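Local coordinates for protein bvu-3222 (Bacteroides vulgatus ATCC 8482, PDB 3FYF) that is of unknown function but probably acts in the periplasm as a member of the DUF4251 family, here packed as a symmetric pair, at the interface of chains A and B. Sequence-based numbering; all coordinates share one arbitrary frame. Chains: chain A/B, Protein bvu-3222.

Contact 1: the interface of chains A and B. Residues chain A 62, 64; chain B 139, 144-146, 162-163.
A:Met62 and A:Phe64, on the short strand 62-64, are bonded through their backbones to B:Thr139 and B:Gln144. The hydroxyl OG1 of B:Thr139 donates to the carbonyl O of A:Met62 at 2.7 Å, coming from above the carbonyl plane. A side-chain hydroxyl suits this place because it can also meet a water: OG1 lies 2.7 Å from water 1, which reaches the backbone N of A:Met62 as well, so one threonine serves both polar ends of that residue. Two residues on, the amide N of A:Phe64 gives its hydrogen to OE1 of B:Gln144 at 2.8 Å, nearly straight at the hydrogen (161°). With CG anti to the carbonyl carbon (chi1 -64°) and the chain extended beyond it, the glutamine carries its amide out to that N-H.

The apolar contacts lie beside these bonds. The thioether chain of A:Met62 bends at chi2 (76°), and its methyl CE comes 3.7 Å from CB of B:Gln144, the two side chains crossing at about a right angle. Its sulfur SD sits over the centre of the A:Phe64 ring, a contact within chain A that backs the ring from one face. The A:Phe64 ring crosses B:Tyr163 obliquely, bringing its CE2 to 3.4 Å from CZ of the tyrosine. The phenol oxygen shares this contact: OH of B:Tyr163 lies 3.3 Å from CD2 of A:Phe64.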
ATOM      1  N   MET A  62       1.775   7.016  -3.217  1.00 43.31           N
ATOM      2  CA  MET A  62       2.128   5.698  -2.714  1.00 43.94           C
ATOM      3  C   MET A  62       3.225   5.044  -3.545  1.00 44.39           C
ATOM      4  O   MET A  62       3.269   5.171  -4.773  1.00 44.38           O
ATOM      5  CB  MET A  62       0.916   4.779  -2.421  1.00 36.63           C
ATOM      6  CG  MET A  62       0.541   3.727  -3.433  1.00 55.54           C
ATOM      7  SD  MET A  62       1.487   2.188  -3.623  1.00 30.07           S
ATOM      8  CE  MET A  62       1.070   2.085  -5.335  1.00 37.33           C
ATOM      9  N   PHE A  64       5.407   1.264  -3.757  1.00 41.12           N
ATOM     10  CA  PHE A  64       5.699  -0.106  -3.315  1.00 40.99           C
ATOM     11  C   PHE A  64       7.181  -0.197  -2.969  1.00 39.62           C
ATOM     12  O   PHE A  64       8.010   0.322  -3.700  1.00 43.85           O
ATOM     13  CB  PHE A  64       5.339  -1.126  -4.396  1.00 45.74           C
ATOM     14  CG  PHE A  64       3.862  -1.328  -4.574  1.00 42.63           C
ATOM     15  CD1 PHE A  64       3.106  -1.922  -3.576  1.00 41.02           C
ATOM     16  CD2 PHE A  64       3.230  -0.932  -5.743  1.00 47.72           C
ATOM     17  CE1 PHE A  64       1.746  -2.104  -3.731  1.00 35.44           C
ATOM     18  CE2 PHE A  64       1.873  -1.131  -5.913  1.00 45.75           C
ATOM     19  CZ  PHE A  64       1.126  -1.714  -4.905  1.00 36.41           C
TER
ATOM     20  N   THR B 139       2.744   8.174  -9.054  1.00 43.38           N
ATOM     21  CA  THR B 139       4.129   8.401  -8.649  1.00 45.43           C
ATOM     22  C   THR B 139       5.037   8.529  -9.883  1.00 46.33           C
ATOM     23  O   THR B 139       5.043   7.653 -10.741  1.00 48.94           O
ATOM     24  CB  THR B 139       4.626   7.264  -7.719  1.00 44.44           C
ATOM     25  OG1 THR B 139       3.711   7.091  -6.631  1.00 42.71           O
ATOM     26  CG2 THR B 139       6.006   7.569  -7.165  1.00 43.72           C
ATOM     27  N   GLN B 144       2.933   3.263 -10.461  1.00 43.95           N
ATOM     28  CA  GLN B 144       2.329   3.035  -9.161  1.00 44.14           C
ATOM     29  C   GLN B 144       1.453   4.228  -8.808  1.00 42.18           C
ATOM     30  O   GLN B 144       1.892   5.380  -8.851  1.00 36.89           O
ATOM     31  CB  GLN B 144       3.416   2.792  -8.118  1.00 41.79           C
ATOM     32  CG  GLN B 144       4.210   1.529  -8.406  1.00 45.84           C
ATOM     33  CD  GLN B 144       5.477   1.430  -7.597  1.00 47.70           C
ATOM     34  OE1 GLN B 144       5.572   1.974  -6.495  1.00 44.56           O
ATOM     35  NE2 GLN B 144       6.464   0.720  -8.137  1.00 39.60           N
ATOM     36  N   ALA B 145       0.193   3.956  -8.505  1.00 42.08           N
ATOM     37  CA  ALA B 145      -0.749   5.044  -8.306  1.00 37.72           C
ATOM     38  C   ALA B 145      -1.768   4.739  -7.230  1.00 39.89           C
ATOM     39  O   ALA B 145      -2.085   3.577  -6.976  1.00 34.81           O
ATOM     40  CB  ALA B 145      -1.437   5.407  -9.625  1.00 39.62           C
ATOM     41  N   SER B 146      -2.264   5.810  -6.612  1.00 38.21           N
ATOM     42  CA  SER B 146      -3.262   5.758  -5.558  1.00 39.65           C
ATOM     43  C   SER B 146      -4.537   6.474  -6.012  1.00 40.79           C
ATOM     44  O   SER B 146      -4.482   7.610  -6.487  1.00 44.17           O
ATOM     45  CB  SER B 146      -2.721   6.463  -4.322  1.00 38.67           C
ATOM     46  OG  SER B 146      -3.472   6.100  -3.181  1.00 50.29           O
ATOM     47  N   GLY B 162      -2.392   0.684  -6.385  1.00 42.72           N
ATOM     48  CA  GLY B 162      -2.031  -0.329  -7.367  1.00 38.25           C
ATOM     49  C   GLY B 162      -1.285   0.216  -8.557  1.00 40.25           C
ATOM     50  O   GLY B 162      -0.510   1.162  -8.432  1.00 41.85           O
ATOM     51  N   TYR B 163      -1.539  -0.387  -9.714  1.00 40.59           N
ATOM     52  CA  TYR B 163      -0.787  -0.121 -10.936  1.00 45.64           C
ATOM     53  C   TYR B 163      -1.689   0.489 -12.000  1.00 47.12           C
ATOM     54  O   TYR B 163      -2.757  -0.044 -12.294  1.00 46.49           O
ATOM     55  CB  TYR B 163      -0.125  -1.417 -11.448  1.00 48.16           C
ATOM     56  CG  TYR B 163       0.850  -2.018 -10.452  1.00 41.70           C
ATOM     57  CD1 TYR B 163       2.182  -1.605 -10.417  1.00 41.78           C
ATOM     58  CD2 TYR B 163       0.433  -2.973  -9.522  1.00 42.72           C
ATOM     59  CE1 TYR B 163       3.078  -2.134  -9.480  1.00 31.05           C
ATOM     60  CE2 TYR B 163       1.317  -3.503  -8.581  1.00 40.64           C
ATOM     61  CZ  TYR B 163       2.633  -3.091  -8.574  1.00 40.52           C
ATOM     62  OH  TYR B 163       3.507  -3.626  -7.654  1.00 54.83           O
TER
HETATM   63  O   HOH W   1       1.077   7.614  -6.195  1.00 34.24           O

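Contact 2: the interface of chains A and B. Residues chain A 139, 142, 144, 162-163; chain B 62-64.
B:Arg63 and A:Gln144 meet with their flat ends almost perpendicular, the guanidinium and amide planes 87° apart. The arginine chain, bent at chi2, slants across the glutamine, with CG and CD each near OE1, while NH2 stands 3.5 Å from NE2 of A:Gln144, a contact and not a bond. A long, flexible arginine suits this place: its methylenes border the glutamine while its head continues to A:Thr142, whose methyl CG2 lies 3.5 Å from NH1 of B:Arg63.

The glutamine amide is also tilted 67° from the ring of B:Phe64, and the two side chains pass at a slant. The backbone N of B:Phe64 donates to OE1 of A:Gln144 at 2.9 Å, from above the amide's carbonyl plane. On the same side of the glutamine stem as the B:Phe64 ring, B:Met62 crosses at about a right angle and sets CE 3.6 Å from CB of A:Gln144. The flexible thioether also lays SD over the B:Phe64 ring, offset toward its rim, while the rim atom CD2 approaches CZ of A:Tyr163 at 3.7 Å.

The two loop threonines also organise their own side. Besides touching the arginine, A:Thr142 puts OG1 between its backbone N and carbonyl carbon (chi1 74°), where it donates to O of A:Thr139 and accepts from N of A:Gln144, bracing the glutamine's base. A:Thr139 donates its own OG1 to O of B:Met62 at 2.8 Å, and that hydroxyl also lies 2.6 Å from water 2.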
ATOM      1  N   THR A 139      -6.180  -5.883  10.370  1.00 43.70           N
ATOM      2  CA  THR A 139      -7.399  -6.376   9.751  1.00 42.91           C
ATOM      3  C   THR A 139      -7.761  -7.765  10.307  1.00 46.22           C
ATOM      4  O   THR A 139      -7.005  -8.732  10.148  1.00 42.83           O
ATOM      5  CB  THR A 139      -7.258  -6.383   8.220  1.00 42.47           C
ATOM      6  OG1 THR A 139      -6.964  -5.053   7.773  1.00 45.09           O
ATOM      7  CG2 THR A 139      -8.541  -6.861   7.540  1.00 49.73           C
ATOM      8  N   THR A 142      -6.880 -11.732   9.661  1.00 50.01           N
ATOM      9  CA  THR A 142      -5.656 -11.705   8.852  1.00 49.10           C
ATOM     10  C   THR A 142      -4.453 -11.174   9.648  1.00 46.78           C
ATOM     11  O   THR A 142      -4.568 -10.813  10.817  1.00 54.09           O
ATOM     12  CB  THR A 142      -5.796 -10.826   7.536  1.00 46.93           C
ATOM     13  OG1 THR A 142      -5.780  -9.436   7.870  1.00 51.11           O
ATOM     14  CG2 THR A 142      -7.063 -11.130   6.728  1.00 40.50           C
ATOM     15  N   GLN A 144      -2.781  -8.702   8.033  1.00 44.40           N
ATOM     16  CA  GLN A 144      -2.638  -7.494   7.234  1.00 43.64           C
ATOM     17  C   GLN A 144      -2.900  -6.284   8.098  1.00 39.63           C
ATOM     18  O   GLN A 144      -3.907  -6.209   8.804  1.00 40.79           O
ATOM     19  CB  GLN A 144      -3.567  -7.535   6.020  1.00 44.50           C
ATOM     20  CG  GLN A 144      -3.126  -8.561   4.968  1.00 38.01           C
ATOM     21  CD  GLN A 144      -4.225  -8.926   3.991  1.00 41.63           C
ATOM     22  OE1 GLN A 144      -5.086  -8.112   3.676  1.00 49.56           O
ATOM     23  NE2 GLN A 144      -4.199 -10.163   3.505  1.00 43.58           N
ATOM     24  N   GLY A 162       1.352  -3.496   5.116  1.00 40.23           N
ATOM     25  CA  GLY A 162       2.054  -4.757   4.970  1.00 44.36           C
ATOM     26  C   GLY A 162       1.589  -5.793   5.963  1.00 45.36           C
ATOM     27  O   GLY A 162       0.411  -5.844   6.308  1.00 46.45           O
ATOM     28  N   TYR A 163       2.533  -6.600   6.437  1.00 49.44           N
ATOM     29  CA  TYR A 163       2.222  -7.765   7.265  1.00 48.72           C
ATOM     30  C   TYR A 163       2.837  -7.663   8.650  1.00 42.73           C
ATOM     31  O   TYR A 163       3.989  -7.293   8.795  1.00 49.33           O
ATOM     32  CB  TYR A 163       2.674  -9.048   6.557  1.00 50.66           C
ATOM     33  CG  TYR A 163       1.896  -9.313   5.295  1.00 46.79           C
ATOM     34  CD1 TYR A 163       0.684  -9.996   5.340  1.00 35.06           C
ATOM     35  CD2 TYR A 163       2.354  -8.862   4.059  1.00 47.50           C
ATOM     36  CE1 TYR A 163      -0.044 -10.233   4.194  1.00 40.97           C
ATOM     37  CE2 TYR A 163       1.620  -9.095   2.901  1.00 43.91           C
ATOM     38  CZ  TYR A 163       0.423  -9.783   2.983  1.00 43.70           C
ATOM     39  OH  TYR A 163      -0.314 -10.029   1.851  1.00 49.62           O
TER
ATOM     40  N   MET B  62      -6.742  -1.795   6.006  1.00 48.54           N
ATOM     41  CA  MET B  62      -6.227  -2.108   4.681  1.00 44.71           C
ATOM     42  C   MET B  62      -6.261  -3.610   4.411  1.00 43.93           C
ATOM     43  O   MET B  62      -5.951  -4.418   5.287  1.00 44.01           O
ATOM     44  CB  MET B  62      -4.801  -1.578   4.521  1.00 37.51           C
ATOM     45  CG  MET B  62      -3.720  -2.613   4.784  1.00 54.03           C
ATOM     46  SD  MET B  62      -3.270  -3.541   3.305  1.00 27.72           S
ATOM     47  CE  MET B  62      -2.270  -4.846   4.016  1.00 48.51           C
ATOM     48  N   ARG B  63      -6.640  -3.972   3.190  1.00 44.47           N
ATOM     49  CA  ARG B  63      -6.668  -5.354   2.765  1.00 46.32           C
ATOM     50  C   ARG B  63      -5.998  -5.478   1.409  1.00 45.45           C
ATOM     51  O   ARG B  63      -6.262  -4.676   0.510  1.00 43.61           O
ATOM     52  CB  ARG B  63      -8.108  -5.852   2.686  1.00 54.28           C
ATOM     53  CG  ARG B  63      -8.344  -7.157   3.425  1.00 62.41           C
ATOM     54  CD  ARG B  63      -8.254  -8.351   2.515  1.00 71.90           C
ATOM     55  NE  ARG B  63      -8.536  -9.595   3.225  1.00 60.92           N
ATOM     56  CZ  ARG B  63      -8.044 -10.777   2.873  1.00 68.65           C
ATOM     57  NH1 ARG B  63      -8.358 -11.857   3.572  1.00 73.22           N
ATOM     58  NH2 ARG B  63      -7.230 -10.878   1.827  1.00 73.92           N
ATOM     59  N   PHE B  64      -5.117  -6.469   1.275  1.00 42.07           N
ATOM     60  CA  PHE B  64      -4.560  -6.834  -0.032  1.00 42.29           C
ATOM     61  C   PHE B  64      -5.622  -7.555  -0.840  1.00 47.58           C
ATOM     62  O   PHE B  64      -6.461  -8.269  -0.294  1.00 43.08           O
ATOM     63  CB  PHE B  64      -3.284  -7.673   0.097  1.00 43.28           C
ATOM     64  CG  PHE B  64      -2.090  -6.863   0.470  1.00 32.39           C
ATOM     65  CD1 PHE B  64      -1.548  -5.957  -0.431  1.00 36.87           C
ATOM     66  CD2 PHE B  64      -1.538  -6.956   1.732  1.00 43.62           C
ATOM     67  CE1 PHE B  64      -0.467  -5.182  -0.084  1.00 34.97           C
ATOM     68  CE2 PHE B  64      -0.444  -6.179   2.079  1.00 34.91           C
ATOM     69  CZ  PHE B  64       0.086  -5.290   1.170  1.00 28.94           C
TER
HETATM   70  O   HOH W   2      -5.618  -2.936   8.535  1.00 38.25           O

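Contact 3: the interface of chains A and B. Residues chain A 118, 120, 137, 139, 146; chain B 59-61.
Residues B:Asn59 to B:Ile61 turn toward A:Tyr120, A:Val137 and A:Ser146 through a glycine with positive phi (84°), a conformation that suits B:Gly60 because it has no side chain to strain. The turn presents the carbonyl O of B:Gly60 to chain A, 3.5 Å from CB of A:Val137. Water 4 bridges that oxygen to OG of A:Ser146, the hydroxyl, 2.8 Å from water 4.

Beyond the glycine, B:Ile61 reaches in with both branches. CG1 is anti to the carbonyl carbon (chi1 -74°) and the chain runs on extended, so CD1 ends against the side-chain amide of A:Asn118, 3.4 Å from CG. CG1 of B:Ile61 passes CG1 of A:Val137 at 3.9 Å, and CG2 packs against A:Thr139, 4.0 Å from its methyl CG2. A beta-branched aliphatic suits the site since its two arms touch different neighbours. Cut back to an alanine here, the site would probably lose both arms, opening a gap beside A:Asn118, A:Val137 and A:Thr139 and leaving the asparagine amide freer to turn.

On the other side of the turn, B:Asn59 meets A:Tyr120 at about a right angle, its amide plane 68° from the ring. The backbone carbonyl O of B:Asn59 lies at the edge of the A:Tyr120 ring, in its plane, 3.6 Å from CE1. A phenol fits here because its C-H edge, slightly positive, can face a carbonyl oxygen while its hydroxyl reaches water: OH of A:Tyr120 lies 2.9 Å from water 3, which also bonds ND2 of B:Asn59.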
ATOM      1  N   ASN A 118     -11.248  -6.342  14.293  1.00 46.49           N
ATOM      2  CA  ASN A 118     -10.127  -5.529  13.829  1.00 45.06           C
ATOM      3  C   ASN A 118      -9.454  -4.919  15.043  1.00 42.50           C
ATOM      4  O   ASN A 118     -10.140  -4.492  15.959  1.00 39.38           O
ATOM      5  CB  ASN A 118     -10.600  -4.423  12.883  1.00 44.05           C
ATOM      6  CG  ASN A 118     -11.434  -4.947  11.740  1.00 47.30           C
ATOM      7  OD1 ASN A 118     -10.961  -5.717  10.900  1.00 38.45           O
ATOM      8  ND2 ASN A 118     -12.683  -4.507  11.684  1.00 49.64           N
ATOM      9  N   TYR A 120      -6.934  -2.166  16.983  1.00 37.25           N
ATOM     10  CA  TYR A 120      -6.469  -0.789  16.931  1.00 39.38           C
ATOM     11  C   TYR A 120      -5.426  -0.626  18.028  1.00 40.50           C
ATOM     12  O   TYR A 120      -5.770  -0.599  19.210  1.00 38.08           O
ATOM     13  CB  TYR A 120      -7.652   0.184  17.128  1.00 36.35           C
ATOM     14  CG  TYR A 120      -8.688   0.076  16.019  1.00 41.52           C
ATOM     15  CD1 TYR A 120      -8.640   0.914  14.903  1.00 38.23           C
ATOM     16  CD2 TYR A 120      -9.700  -0.883  16.077  1.00 43.00           C
ATOM     17  CE1 TYR A 120      -9.575   0.799  13.880  1.00 37.96           C
ATOM     18  CE2 TYR A 120     -10.634  -1.003  15.069  1.00 47.94           C
ATOM     19  CZ  TYR A 120     -10.569  -0.173  13.978  1.00 41.96           C
ATOM     20  OH  TYR A 120     -11.513  -0.320  12.991  1.00 53.93           O
ATOM     21  N   VAL A 137      -3.681  -0.404  12.569  1.00 34.92           N
ATOM     22  CA  VAL A 137      -4.949  -1.058  12.413  1.00 32.22           C
ATOM     23  C   VAL A 137      -4.631  -2.415  11.812  1.00 35.98           C
ATOM     24  O   VAL A 137      -4.069  -2.500  10.722  1.00 36.15           O
ATOM     25  CB  VAL A 137      -5.913  -0.285  11.489  1.00 31.53           C
ATOM     26  CG1 VAL A 137      -7.297  -0.955  11.526  1.00 34.84           C
ATOM     27  CG2 VAL A 137      -6.023   1.177  11.908  1.00 35.97           C
ATOM     28  N   THR A 139      -6.180  -5.883  10.370  1.00 43.70           N
ATOM     29  CA  THR A 139      -7.399  -6.376   9.751  1.00 42.91           C
ATOM     30  C   THR A 139      -7.761  -7.765  10.307  1.00 46.22           C
ATOM     31  O   THR A 139      -7.005  -8.732  10.148  1.00 42.83           O
ATOM     32  CB  THR A 139      -7.258  -6.383   8.220  1.00 42.47           C
ATOM     33  OG1 THR A 139      -6.964  -5.053   7.773  1.00 45.09           O
ATOM     34  CG2 THR A 139      -8.541  -6.861   7.540  1.00 49.73           C
ATOM     35  N   SER A 146      -2.021  -1.821   8.846  1.00 39.99           N
ATOM     36  CA  SER A 146      -1.712  -0.492   8.355  1.00 42.60           C
ATOM     37  C   SER A 146      -1.177   0.304   9.521  1.00 42.49           C
ATOM     38  O   SER A 146      -1.809   0.371  10.573  1.00 41.28           O
ATOM     39  CB  SER A 146      -2.991   0.164   7.848  1.00 46.69           C
ATOM     40  OG  SER A 146      -2.700   1.223   6.960  1.00 56.87           O
TER
ATOM     41  N   ASN B  59     -11.908   3.792   8.062  1.00 57.48           N
ATOM     42  CA  ASN B  59     -11.624   3.309   9.409  1.00 57.21           C
ATOM     43  C   ASN B  59     -10.198   2.765   9.585  1.00 53.60           C
ATOM     44  O   ASN B  59      -9.897   2.115  10.584  1.00 57.55           O
ATOM     45  CB  ASN B  59     -12.689   2.302   9.874  1.00 50.77           C
ATOM     46  CG  ASN B  59     -12.617   0.969   9.159  1.00 58.74           C
ATOM     47  OD1 ASN B  59     -11.943   0.805   8.137  1.00 53.30           O
ATOM     48  ND2 ASN B  59     -13.338  -0.004   9.698  1.00 62.58           N
ATOM     49  N   GLY B  60      -9.335   3.024   8.601  1.00 51.88           N
ATOM     50  CA  GLY B  60      -7.922   2.658   8.675  1.00 46.01           C
ATOM     51  C   GLY B  60      -7.578   1.232   8.272  1.00 47.78           C
ATOM     52  O   GLY B  60      -6.402   0.876   8.210  1.00 41.78           O
ATOM     53  N   ILE B  61      -8.596   0.417   7.992  1.00 47.32           N
ATOM     54  CA  ILE B  61      -8.387  -0.968   7.574  1.00 45.08           C
ATOM     55  C   ILE B  61      -7.785  -0.990   6.185  1.00 46.75           C
ATOM     56  O   ILE B  61      -8.258  -0.289   5.304  1.00 49.92           O
ATOM     57  CB  ILE B  61      -9.715  -1.780   7.612  1.00 44.77           C
ATOM     58  CG1 ILE B  61     -10.102  -2.086   9.051  1.00 46.76           C
ATOM     59  CG2 ILE B  61      -9.629  -3.104   6.805  1.00 44.69           C
ATOM     60  CD1 ILE B  61     -11.477  -2.674   9.163  1.00 58.16           C
TER
HETATM   61  O   HOH W   3     -14.340  -0.668  12.281  1.00 50.63           O
HETATM   62  O   HOH W   4      -4.622   2.936   8.100  1.00 52.07           O

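Contact 1 and contact 2 are twins with the chains exchanged: in each, strand 62-64 of one copy meets the 139-146 region and residues 162-163 of the other, and their C-alpha centres stand about 17 Å apart across the two-fold. Contact 3 adjoins contact 2, about 8 Å away, and shares A:Thr139, which faces both B:Met62 and B:Ile61; it lies about 20 Å from contact 1. One continuous segment, residues 59-64, thus serves contacts 2 and 3. Such reciprocal docking is what a dimer would show, though the structure alone does not establish that the pair forms in the periplasm.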